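Local atomic coordinates of salicylate 5-hydroxylase, large oxygenase component (Ralstonia sp., PDB entry 7C8Z), a protein that catalyses, as the oxygenase component of a multicomponent enzyme system, the 5-hydroxylation of salicylate to gentisate with NADH and molecular oxygen. Residues P28-D33 against Q402-R407; V44-Y49 against E398-K403; P147-V152 against K164-E169. One frame throughout, in Å; residues are numbered along the deposited sequence.

How the contacts relate
The modelled chain starts in an N-terminal arm whose residues 28-33 and 44-49 both meet partners more than 340 residues later. The Rieske region comes next, and within it contact 3 closes a short local loop, 147-152 against 164-169. Within the catalytic region, helix 387-402 supplies 398-403 for contact 2, and the turn that follows supplies 402-407 for contact 1. Contacts 1 and 2 end on the same part of the chain, sharing Gln402 and Lys403, and contact 2 starts later; together they tie the arm to the catalytic region. Contact 3 lies wholly within both loops, its centre about 55 Å from that of contact 1 and about 52 Å from that of contact 2.

Contact 1. Residues P28-D33 against Q402-R407; sequences PVFPQD and QKPTHR
Val29 lies beside Lys403, their CA atoms 5.3 Å apart, and Pro31 beside Thr405, so the two loops run in the same direction, the second folded into a type I beta turn from Lys403 to His406. A backbone bond from His406 N to Lys403 O closes that turn.

Thr405 makes the polar part of the contact. Its OG1 is close to two carbonyl oxygens of the arm, 2.7 Å from Pro28 O and 2.9 Å from Val29 O. With chi1 at 44°, OG1 sits between the backbone N and the carbonyl carbon. Thr405 N adds a weak, bent bond to Val29 O, 3.3 Å long with an angle of 131° at the hydrogen. The other branch, CG2, rests against the Pro31 ring, so a beta-branched hydroxyl residue serves both a polar and an apolar neighbour.

Pro404 makes the apolar part. Its CG touches Phe30 CD1 at 3.6 Å, approaching the phenyl ring at the edge and near its plane. The same Pro404 CG meets Pro31 CD at 3.6 Å, the two proline rings crossing almost at right angles. Val29 CG1 lies 4.2 Å from Pro404 CD. Proline suits this second position of the turn because its ring already fixes phi near the required value.

Glu60 of the second subunit accepts bonds from Val29 N and Phe30 N, and Lys403 NZ forms a salt bridge to Glu107 of that subunit. The contact is thus a type I turn, directly after helix 387-402, gripped by the N-terminal arm at a subunit boundary.

Contact 2. Residues V44-Y49 against E398-K403; sequences VPFWAY and EGFEQK
Phe400, on the last turns of helix 387-402, reaches between Phe46 and Tyr49, which project from a short turn of helical backbone. Its CB passes near the carbonyl oxygen of Phe46. CG stands anti to the carbonyl carbon (chi1 -58°), which carries the ring out to the two aromatic partners, and Phe400 CG itself lies 3.8 Å from Tyr49 CD2.

Beyond CG the two edges of the ring part company. On one, Phe400 CD1 comes over a face of the Phe46 ring, toward its rim, 3.5 Å from Phe46 CD1. Phe400 CE1 continues along that side, 3.8 Å from Phe46 CE1. The planes of the Phe46 and Phe400 rings meet at 56°, an oblique pairing that is neither stacked nor edge-to-face. On the other edge, Phe400 CD2 lies 3.5 Å from Tyr49 CD2, and Phe400 CE2 sits above the centre of the tyrosine ring. At the tip, Phe400 CZ ends 3.8 Å from Tyr49 CE2. The Tyr49 and Phe400 rings are nearly parallel, tilted by only 13°, and form an offset stack.

Tyr49 follows Phe46 by three residues, and the bond from Tyr49 N to Phe46 O holds the turn that presents both rings to Phe400. Flat apolar rings suit this buried place, while the one polar tip, Tyr49 OH, is satisfied by Glu236. Phe46 also packs against the aliphatic stem of Lys403, Phe46 CE2 lying 3.7 Å from Lys403 CG.

Leu233 of helix 232-238 touches both Tyr49 and Phe400, and Phe400 also packs on Arg113 of the second subunit, a residue of that subunit's [2Fe-2S] pocket. The three rings form an aromatic cluster that fastens the N-terminal arm to the helix which, near its start, carries the iron ligand Asp389.

Contact 3. Residues P147-V152 against K164-E169; sequences PFRRGV and KDFKLE
A type I beta turn from Phe148 to Gly151, in the Rieske region, brings Arg149 up to the loop 164-169. The turn is closed by a backbone bond from Gly151 N to Phe148 O, and Gly151 suits its end because a positive phi of 100° is easily held without a CB.

Arg149 carries the contact. Its CG is anti to the backbone N (chi1 -171°) and the chain then bends at chi2, bringing the guanidinium beside Leu168. Leu168 CD2 lies over the centre of that flat group, and Arg149 NH2 is 4.0 Å from Leu168 CG. Arginine fits such a surface site, since its flat group can lie on an aliphatic side chain while its edges stay polar. Phe166 turns its ring edge toward Arg149, with Phe166 CD2 4.4 Å from Arg149 NE. Lys164 bonds through NZ to Met162 O; its approach to Arg150 is doubtful in the model.

Phe166 also stacks on His171, and its side chain is about 10 Å from the [2Fe-2S] cluster. Where this turn and loop of the Rieske region meet, they also border the third subunit, Phe148 packing on its Tyr242 and Phe166 on its Glu411.

Contact 1. Residues P28-D33 against Q402-R407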
loop_
_atom_site.group_PDB
_atom_site.type_symbol
_atom_site.label_atom_id
_atom_site.label_comp_id
_atom_site.label_asym_id
_atom_site.label_seq_id
_atom_site.Cartn_x
_atom_site.Cartn_y
_atom_site.Cartn_z
ATOM N N PRO A 28 -4.145 5.099 32.080
ATOM C CA PRO A 28 -3.116 5.685 31.214
ATOM C C PRO A 28 -2.584 4.679 30.197
ATOM O O PRO A 28 -1.636 3.952 30.497
ATOM C CB PRO A 28 -2.026 6.106 32.204
ATOM C CG PRO A 28 -2.173 5.155 33.354
ATOM C CD PRO A 28 -3.621 4.732 33.410
ATOM N N VAL A 29 -3.177 4.653 29.001
ATOM C CA VAL A 29 -2.850 3.603 28.036
ATOM C C VAL A 29 -1.596 3.954 27.228
ATOM O O VAL A 29 -0.826 3.061 26.849
ATOM C CB VAL A 29 -4.070 3.341 27.129
ATOM C CG1 VAL A 29 -3.655 2.764 25.786
ATOM C CG2 VAL A 29 -5.055 2.414 27.819
ATOM N N PHE A 30 -1.344 5.253 26.980
ATOM C CA PHE A 30 -0.172 5.665 26.220
ATOM C C PHE A 30 0.865 6.306 27.136
ATOM O O PHE A 30 0.509 7.112 28.006
ATOM C CB PHE A 30 -0.549 6.653 25.108
ATOM C CG PHE A 30 -1.567 6.115 24.143
ATOM C CD1 PHE A 30 -1.307 4.974 23.399
ATOM C CD2 PHE A 30 -2.789 6.746 23.986
ATOM C CE1 PHE A 30 -2.247 4.476 22.514
ATOM C CE2 PHE A 30 -3.730 6.255 23.102
ATOM C CZ PHE A 30 -3.459 5.118 22.366
ATOM N N PRO A 31 2.143 5.969 26.977
ATOM C CA PRO A 31 3.138 6.444 27.937
ATOM C C PRO A 31 3.385 7.935 27.803
ATOM O O PRO A 31 3.271 8.522 26.726
ATOM C CB PRO A 31 4.392 5.642 27.578
ATOM C CG PRO A 31 4.223 5.306 26.139
ATOM C CD PRO A 31 2.741 5.137 25.921
ATOM N N GLN A 32 3.732 8.538 28.933
ATOM C CA GLN A 32 4.081 9.955 29.050
ATOM C C GLN A 32 5.248 10.032 30.029
ATOM O O GLN A 32 5.066 9.747 31.216
ATOM C CB GLN A 32 2.888 10.788 29.534
ATOM C CG GLN A 32 3.091 12.284 29.425
ATOM C CD GLN A 32 2.706 13.012 30.699
ATOM O OE1 GLN A 32 2.308 12.397 31.691
ATOM N NE2 GLN A 32 2.827 14.333 30.679
ATOM N N ASP A 33 6.437 10.399 29.540
ATOM C CA ASP A 33 7.685 10.335 30.295
ATOM C C ASP A 33 7.812 8.954 30.926
ATOM O O ASP A 33 7.742 8.827 32.154
ATOM C CB ASP A 33 7.724 11.376 31.403
ATOM C CG ASP A 33 7.858 12.800 30.895
ATOM O OD1 ASP A 33 8.471 13.051 29.842
ATOM O OD2 ASP A 33 7.341 13.681 31.626
ATOM N N GLN A 402 -1.252 -2.113 21.223
ATOM C CA GLN A 402 -2.602 -1.925 21.740
ATOM C C GLN A 402 -2.603 -1.155 23.062
ATOM O O GLN A 402 -3.483 -0.317 23.293
ATOM C CB GLN A 402 -3.267 -3.291 21.894
ATOM C CG GLN A 402 -4.609 -3.279 22.567
ATOM C CD GLN A 402 -5.485 -4.414 22.094
ATOM O OE1 GLN A 402 -5.370 -4.867 20.954
ATOM N NE2 GLN A 402 -6.364 -4.882 22.966
ATOM N N LYS A 403 -1.621 -1.407 23.931
ATOM C CA LYS A 403 -1.564 -0.778 25.257
ATOM C C LYS A 403 -0.108 -0.581 25.661
ATOM O O LYS A 403 0.421 -1.288 26.528
ATOM C CB LYS A 403 -2.307 -1.619 26.300
ATOM C CG LYS A 403 -2.056 -3.116 26.166
ATOM C CD LYS A 403 -3.135 -3.945 26.834
ATOM C CE LYS A 403 -3.103 -3.789 28.344
ATOM N NZ LYS A 403 -3.943 -4.810 29.037
ATOM N N PRO A 404 0.568 0.409 25.072
ATOM C CA PRO A 404 2.031 0.504 25.232
ATOM C C PRO A 404 2.507 0.796 26.649
ATOM O O PRO A 404 3.724 0.771 26.874
ATOM C CB PRO A 404 2.419 1.644 24.278
ATOM C CG PRO A 404 1.165 2.431 24.088
ATOM C CD PRO A 404 0.026 1.464 24.198
ATOM N N THR A 405 1.616 1.055 27.609
ATOM C CA THR A 405 2.045 1.273 28.988
ATOM C C THR A 405 2.183 -0.019 29.779
ATOM O O THR A 405 2.777 -0.003 30.861
ATOM C CB THR A 405 1.071 2.197 29.737
ATOM O OG1 THR A 405 -0.284 1.824 29.450
ATOM C CG2 THR A 405 1.296 3.651 29.350
ATOM N N HIS A 406 1.651 -1.127 29.277
ATOM C CA HIS A 406 1.696 -2.389 29.997
ATOM C C HIS A 406 3.106 -2.968 29.898
ATOM O O HIS A 406 4.030 -2.342 29.371
ATOM C CB HIS A 406 0.637 -3.343 29.453
ATOM C CG HIS A 406 0.111 -4.310 30.466
ATOM N ND1 HIS A 406 -0.053 -3.981 31.795
ATOM C CD2 HIS A 406 -0.291 -5.597 30.346
ATOM C CE1 HIS A 406 -0.534 -5.024 32.448
ATOM N NE2 HIS A 406 -0.690 -6.017 31.592
ATOM N N ARG A 407 3.279 -4.189 30.394
ATOM C CA ARG A 407 4.589 -4.813 30.464
ATOM C C ARG A 407 4.431 -6.314 30.296
ATOM O O ARG A 407 3.401 -6.892 30.657
ATOM C CB ARG A 407 5.298 -4.493 31.790
ATOM C CG ARG A 407 4.829 -5.318 32.989
ATOM C CD ARG A 407 3.434 -4.907 33.447
ATOM N NE ARG A 407 2.933 -5.731 34.546
ATOM C CZ ARG A 407 2.481 -6.975 34.410
ATOM N NH1 ARG A 407 2.467 -7.559 33.218
ATOM N NH2 ARG A 407 2.043 -7.637 35.471
#

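Contact 2. Residues V44-Y49 against E398-K403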
loop_
_atom_site.group_PDB
_atom_site.type_symbol
_atom_site.label_atom_id
_atom_site.label_comp_id
_atom_site.label_asym_id
_atom_site.label_seq_id
_atom_site.Cartn_x
_atom_site.Cartn_y
_atom_site.Cartn_z
ATOM N N VAL A 44 9.402 -6.484 30.836
ATOM C CA VAL A 44 9.709 -5.551 29.755
ATOM C C VAL A 44 8.448 -4.745 29.462
ATOM O O VAL A 44 7.421 -5.341 29.107
ATOM C CB VAL A 44 10.192 -6.278 28.495
ATOM C CG1 VAL A 44 10.553 -5.277 27.419
ATOM C CG2 VAL A 44 11.382 -7.157 28.815
ATOM N N PRO A 45 8.483 -3.420 29.573
ATOM C CA PRO A 45 7.296 -2.626 29.247
ATOM C C PRO A 45 6.985 -2.690 27.762
ATOM O O PRO A 45 7.876 -2.833 26.920
ATOM C CB PRO A 45 7.691 -1.208 29.670
ATOM C CG PRO A 45 9.178 -1.199 29.595
ATOM C CD PRO A 45 9.611 -2.577 30.005
ATOM N N PHE A 46 5.695 -2.570 27.446
ATOM C CA PHE A 46 5.274 -2.663 26.052
ATOM C C PHE A 46 5.901 -1.565 25.202
ATOM O O PHE A 46 6.218 -1.799 24.030
ATOM C CB PHE A 46 3.748 -2.599 25.955
ATOM C CG PHE A 46 3.055 -3.882 26.327
ATOM C CD1 PHE A 46 3.763 -4.946 26.863
ATOM C CD2 PHE A 46 1.690 -4.020 26.141
ATOM C CE1 PHE A 46 3.120 -6.122 27.206
ATOM C CE2 PHE A 46 1.045 -5.190 26.483
ATOM C CZ PHE A 46 1.762 -6.243 27.017
ATOM N N TRP A 47 6.118 -0.378 25.774
ATOM C CA TRP A 47 6.665 0.720 24.984
ATOM C C TRP A 47 8.116 0.494 24.571
ATOM O O TRP A 47 8.634 1.274 23.766
ATOM C CB TRP A 47 6.525 2.054 25.727
ATOM C CG TRP A 47 6.985 2.059 27.147
ATOM C CD1 TRP A 47 6.208 1.922 28.259
ATOM C CD2 TRP A 47 8.327 2.244 27.615
ATOM N NE1 TRP A 47 6.983 1.997 29.391
ATOM C CE2 TRP A 47 8.288 2.194 29.023
ATOM C CE3 TRP A 47 9.559 2.439 26.980
ATOM C CZ2 TRP A 47 9.432 2.333 29.809
ATOM C CZ3 TRP A 47 10.691 2.574 27.760
ATOM C CH2 TRP A 47 10.621 2.522 29.161
ATOM N N ALA A 48 8.793 -0.520 25.118
ATOM C CA ALA A 48 10.108 -0.887 24.603
ATOM C C ALA A 48 10.043 -1.373 23.158
ATOM O O ALA A 48 11.070 -1.377 22.467
ATOM C CB ALA A 48 10.743 -1.963 25.486
ATOM N N TYR A 49 8.862 -1.775 22.684
ATOM C CA TYR A 49 8.680 -2.250 21.320
ATOM C C TYR A 49 7.956 -1.260 20.421
ATOM O O TYR A 49 7.903 -1.480 19.207
ATOM C CB TYR A 49 7.901 -3.575 21.310
ATOM C CG TYR A 49 8.440 -4.641 22.242
ATOM C CD1 TYR A 49 9.454 -5.498 21.838
ATOM C CD2 TYR A 49 7.919 -4.799 23.526
ATOM C CE1 TYR A 49 9.943 -6.475 22.683
ATOM C CE2 TYR A 49 8.403 -5.775 24.379
ATOM C CZ TYR A 49 9.415 -6.609 23.951
ATOM O OH TYR A 49 9.898 -7.580 24.794
ATOM N N GLU A 398 1.326 -6.420 17.644
ATOM C CA GLU A 398 -0.021 -5.855 17.706
ATOM C C GLU A 398 -0.457 -5.650 19.150
ATOM O O GLU A 398 -0.951 -4.575 19.522
ATOM C CB GLU A 398 -1.015 -6.764 16.983
ATOM C CG GLU A 398 -0.649 -7.084 15.549
ATOM C CD GLU A 398 -1.685 -7.953 14.867
ATOM O OE1 GLU A 398 -1.806 -7.868 13.629
ATOM O OE2 GLU A 398 -2.381 -8.716 15.569
ATOM N N GLY A 399 -0.249 -6.669 19.986
ATOM C CA GLY A 399 -0.586 -6.544 21.397
ATOM C C GLY A 399 0.127 -5.385 22.067
ATOM O O GLY A 399 -0.486 -4.607 22.804
ATOM N N PHE A 400 1.433 -5.252 21.817
ATOM C CA PHE A 400 2.197 -4.158 22.413
ATOM C C PHE A 400 1.628 -2.807 21.998
ATOM O O PHE A 400 1.379 -1.939 22.845
ATOM C CB PHE A 400 3.673 -4.252 22.022
ATOM C CG PHE A 400 4.325 -5.544 22.413
ATOM C CD1 PHE A 400 3.927 -6.218 23.556
ATOM C CD2 PHE A 400 5.329 -6.092 21.632
ATOM C CE1 PHE A 400 4.519 -7.410 23.911
ATOM C CE2 PHE A 400 5.927 -7.285 21.982
ATOM C CZ PHE A 400 5.521 -7.946 23.124
ATOM N N GLU A 401 1.393 -2.616 20.697
ATOM C CA GLU A 401 0.848 -1.341 20.237
ATOM C C GLU A 401 -0.530 -1.067 20.820
ATOM O O GLU A 401 -0.931 0.098 20.923
ATOM C CB GLU A 401 0.775 -1.306 18.709
ATOM C CG GLU A 401 2.098 -1.548 18.015
ATOM C CD GLU A 401 2.919 -0.288 17.887
ATOM O OE1 GLU A 401 2.499 0.752 18.434
ATOM O OE2 GLU A 401 3.981 -0.331 17.229
ATOM N N GLN A 402 -1.252 -2.113 21.223
ATOM C CA GLN A 402 -2.602 -1.925 21.740
ATOM C C GLN A 402 -2.603 -1.155 23.062
ATOM O O GLN A 402 -3.483 -0.317 23.293
ATOM C CB GLN A 402 -3.267 -3.291 21.894
ATOM C CG GLN A 402 -4.609 -3.279 22.567
ATOM C CD GLN A 402 -5.485 -4.414 22.094
ATOM O OE1 GLN A 402 -5.370 -4.867 20.954
ATOM N NE2 GLN A 402 -6.364 -4.882 22.966
ATOM N N LYS A 403 -1.621 -1.407 23.931
ATOM C CA LYS A 403 -1.564 -0.778 25.257
ATOM C C LYS A 403 -0.108 -0.581 25.661
ATOM O O LYS A 403 0.421 -1.288 26.528
ATOM C CB LYS A 403 -2.307 -1.619 26.300
ATOM C CG LYS A 403 -2.056 -3.116 26.166
ATOM C CD LYS A 403 -3.135 -3.945 26.834
ATOM C CE LYS A 403 -3.103 -3.789 28.344
ATOM N NZ LYS A 403 -3.943 -4.810 29.037
#

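Contact 3. Residues P147-V152 against K164-E169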
loop_
_atom_site.group_PDB
_atom_site.type_symbol
_atom_site.label_atom_id
_atom_site.label_comp_id
_atom_site.label_asym_id
_atom_site.label_seq_id
_atom_site.Cartn_x
_atom_site.Cartn_y
_atom_site.Cartn_z
ATOM N N PRO A 147 34.879 13.367 -12.682
ATOM C CA PRO A 147 34.852 14.072 -13.968
ATOM C C PRO A 147 34.883 15.584 -13.771
ATOM O O PRO A 147 34.166 16.134 -12.932
ATOM C CB PRO A 147 33.536 13.606 -14.603
ATOM C CG PRO A 147 33.199 12.316 -13.911
ATOM C CD PRO A 147 33.768 12.412 -12.530
ATOM N N PHE A 148 35.743 16.250 -14.541
ATOM C CA PHE A 148 35.896 17.707 -14.544
ATOM C C PHE A 148 36.397 18.258 -13.216
ATOM O O PHE A 148 36.263 19.462 -12.964
ATOM C CB PHE A 148 34.596 18.435 -14.910
ATOM C CG PHE A 148 33.793 17.784 -16.000
ATOM C CD1 PHE A 148 34.403 17.233 -17.109
ATOM C CD2 PHE A 148 32.408 17.753 -15.917
ATOM C CE1 PHE A 148 33.649 16.653 -18.114
ATOM C CE2 PHE A 148 31.648 17.172 -16.920
ATOM C CZ PHE A 148 32.273 16.621 -18.019
ATOM N N ARG A 149 36.991 17.401 -12.378
ATOM C CA ARG A 149 37.589 17.839 -11.119
ATOM C C ARG A 149 38.523 19.002 -11.369
ATOM O O ARG A 149 38.497 20.030 -10.674
ATOM C CB ARG A 149 38.393 16.679 -10.515
ATOM C CG ARG A 149 38.913 16.889 -9.093
ATOM C CD ARG A 149 40.250 17.602 -9.057
ATOM N NE ARG A 149 41.047 17.258 -7.885
ATOM C CZ ARG A 149 41.974 16.307 -7.857
ATOM N NH1 ARG A 149 42.241 15.591 -8.944
ATOM N NH2 ARG A 149 42.652 16.084 -6.740
ATOM N N ARG A 150 39.366 18.837 -12.377
ATOM C CA ARG A 150 40.349 19.825 -12.790
ATOM C C ARG A 150 39.874 20.849 -13.788
ATOM O O ARG A 150 40.675 21.700 -14.198
ATOM C CB ARG A 150 41.594 19.118 -13.336
ATOM C CG ARG A 150 42.901 19.841 -13.040
ATOM C CD ARG A 150 43.040 20.206 -11.575
ATOM N NE ARG A 150 43.533 19.097 -10.770
ATOM C CZ ARG A 150 44.744 19.042 -10.226
ATOM N NH1 ARG A 150 45.593 20.041 -10.398
ATOM N NH2 ARG A 150 45.100 17.990 -9.510
ATOM N N GLY A 151 38.613 20.791 -14.188
ATOM C CA GLY A 151 38.020 21.785 -15.065
ATOM C C GLY A 151 37.946 21.322 -16.505
ATOM O O GLY A 151 38.348 20.210 -16.850
ATOM N N VAL A 152 37.358 22.158 -17.363
ATOM C CA VAL A 152 37.277 21.846 -18.789
ATOM C C VAL A 152 37.727 23.088 -19.540
ATOM O O VAL A 152 37.054 24.123 -19.485
ATOM C CB VAL A 152 35.866 21.422 -19.246
ATOM C CG1 VAL A 152 35.843 21.207 -20.766
ATOM C CG2 VAL A 152 35.421 20.165 -18.540
ATOM N N LYS A 164 40.948 23.699 -5.563
ATOM C CA LYS A 164 42.171 22.908 -5.522
ATOM C C LYS A 164 42.582 22.501 -4.118
ATOM O O LYS A 164 43.540 21.730 -3.987
ATOM C CB LYS A 164 43.311 23.665 -6.219
ATOM C CG LYS A 164 43.033 23.876 -7.711
ATOM C CD LYS A 164 42.681 22.530 -8.351
ATOM C CE LYS A 164 42.269 22.620 -9.818
ATOM N NZ LYS A 164 41.070 23.468 -10.085
ATOM N N ASP A 165 41.908 22.998 -3.079
ATOM C CA ASP A 165 42.046 22.413 -1.748
ATOM C C ASP A 165 41.284 21.096 -1.611
ATOM O O ASP A 165 41.519 20.356 -0.647
ATOM C CB ASP A 165 41.627 23.404 -0.659
ATOM C CG ASP A 165 40.144 23.731 -0.685
ATOM O OD1 ASP A 165 39.517 23.594 -1.753
ATOM O OD2 ASP A 165 39.599 24.100 0.379
ATOM N N PHE A 166 40.378 20.801 -2.542
ATOM C CA PHE A 166 39.579 19.581 -2.499
ATOM C C PHE A 166 40.491 18.387 -2.754
ATOM O O PHE A 166 41.191 18.337 -3.772
ATOM C CB PHE A 166 38.467 19.653 -3.545
ATOM C CG PHE A 166 37.673 18.396 -3.699
ATOM C CD1 PHE A 166 36.547 18.182 -2.924
ATOM C CD2 PHE A 166 38.020 17.445 -4.650
ATOM C CE1 PHE A 166 35.794 17.032 -3.069
ATOM C CE2 PHE A 166 37.272 16.288 -4.801
ATOM C CZ PHE A 166 36.157 16.082 -4.007
ATOM N N LYS A 167 40.481 17.422 -1.840
ATOM C CA LYS A 167 41.309 16.234 -1.951
ATOM C C LYS A 167 40.432 15.000 -2.050
ATOM O O LYS A 167 39.440 14.869 -1.327
ATOM C CB LYS A 167 42.217 16.079 -0.719
ATOM C CG LYS A 167 43.235 17.184 -0.493
ATOM C CD LYS A 167 44.109 16.875 0.724
ATOM C CE LYS A 167 43.973 17.941 1.808
ATOM N NZ LYS A 167 44.217 17.391 3.174
ATOM N N LEU A 168 40.802 14.107 -2.970
ATOM C CA LEU A 168 40.064 12.861 -3.147
ATOM C C LEU A 168 40.094 12.032 -1.872
ATOM O O LEU A 168 39.120 11.342 -1.542
ATOM C CB LEU A 168 40.645 12.068 -4.321
ATOM C CG LEU A 168 40.710 12.749 -5.692
ATOM C CD1 LEU A 168 40.774 11.715 -6.804
ATOM C CD2 LEU A 168 39.528 13.678 -5.909
ATOM N N GLU A 169 41.221 12.078 -1.154
ATOM C CA GLU A 169 41.410 11.295 0.062
ATOM C C GLU A 169 40.297 11.495 1.084
ATOM O O GLU A 169 40.089 10.621 1.932
ATOM C CB GLU A 169 42.761 11.642 0.697
ATOM C CG GLU A 169 43.974 11.266 -0.146
ATOM C CD GLU A 169 44.282 12.290 -1.225
ATOM O OE1 GLU A 169 44.125 13.500 -0.960
ATOM O OE2 GLU A 169 44.683 11.886 -2.338
#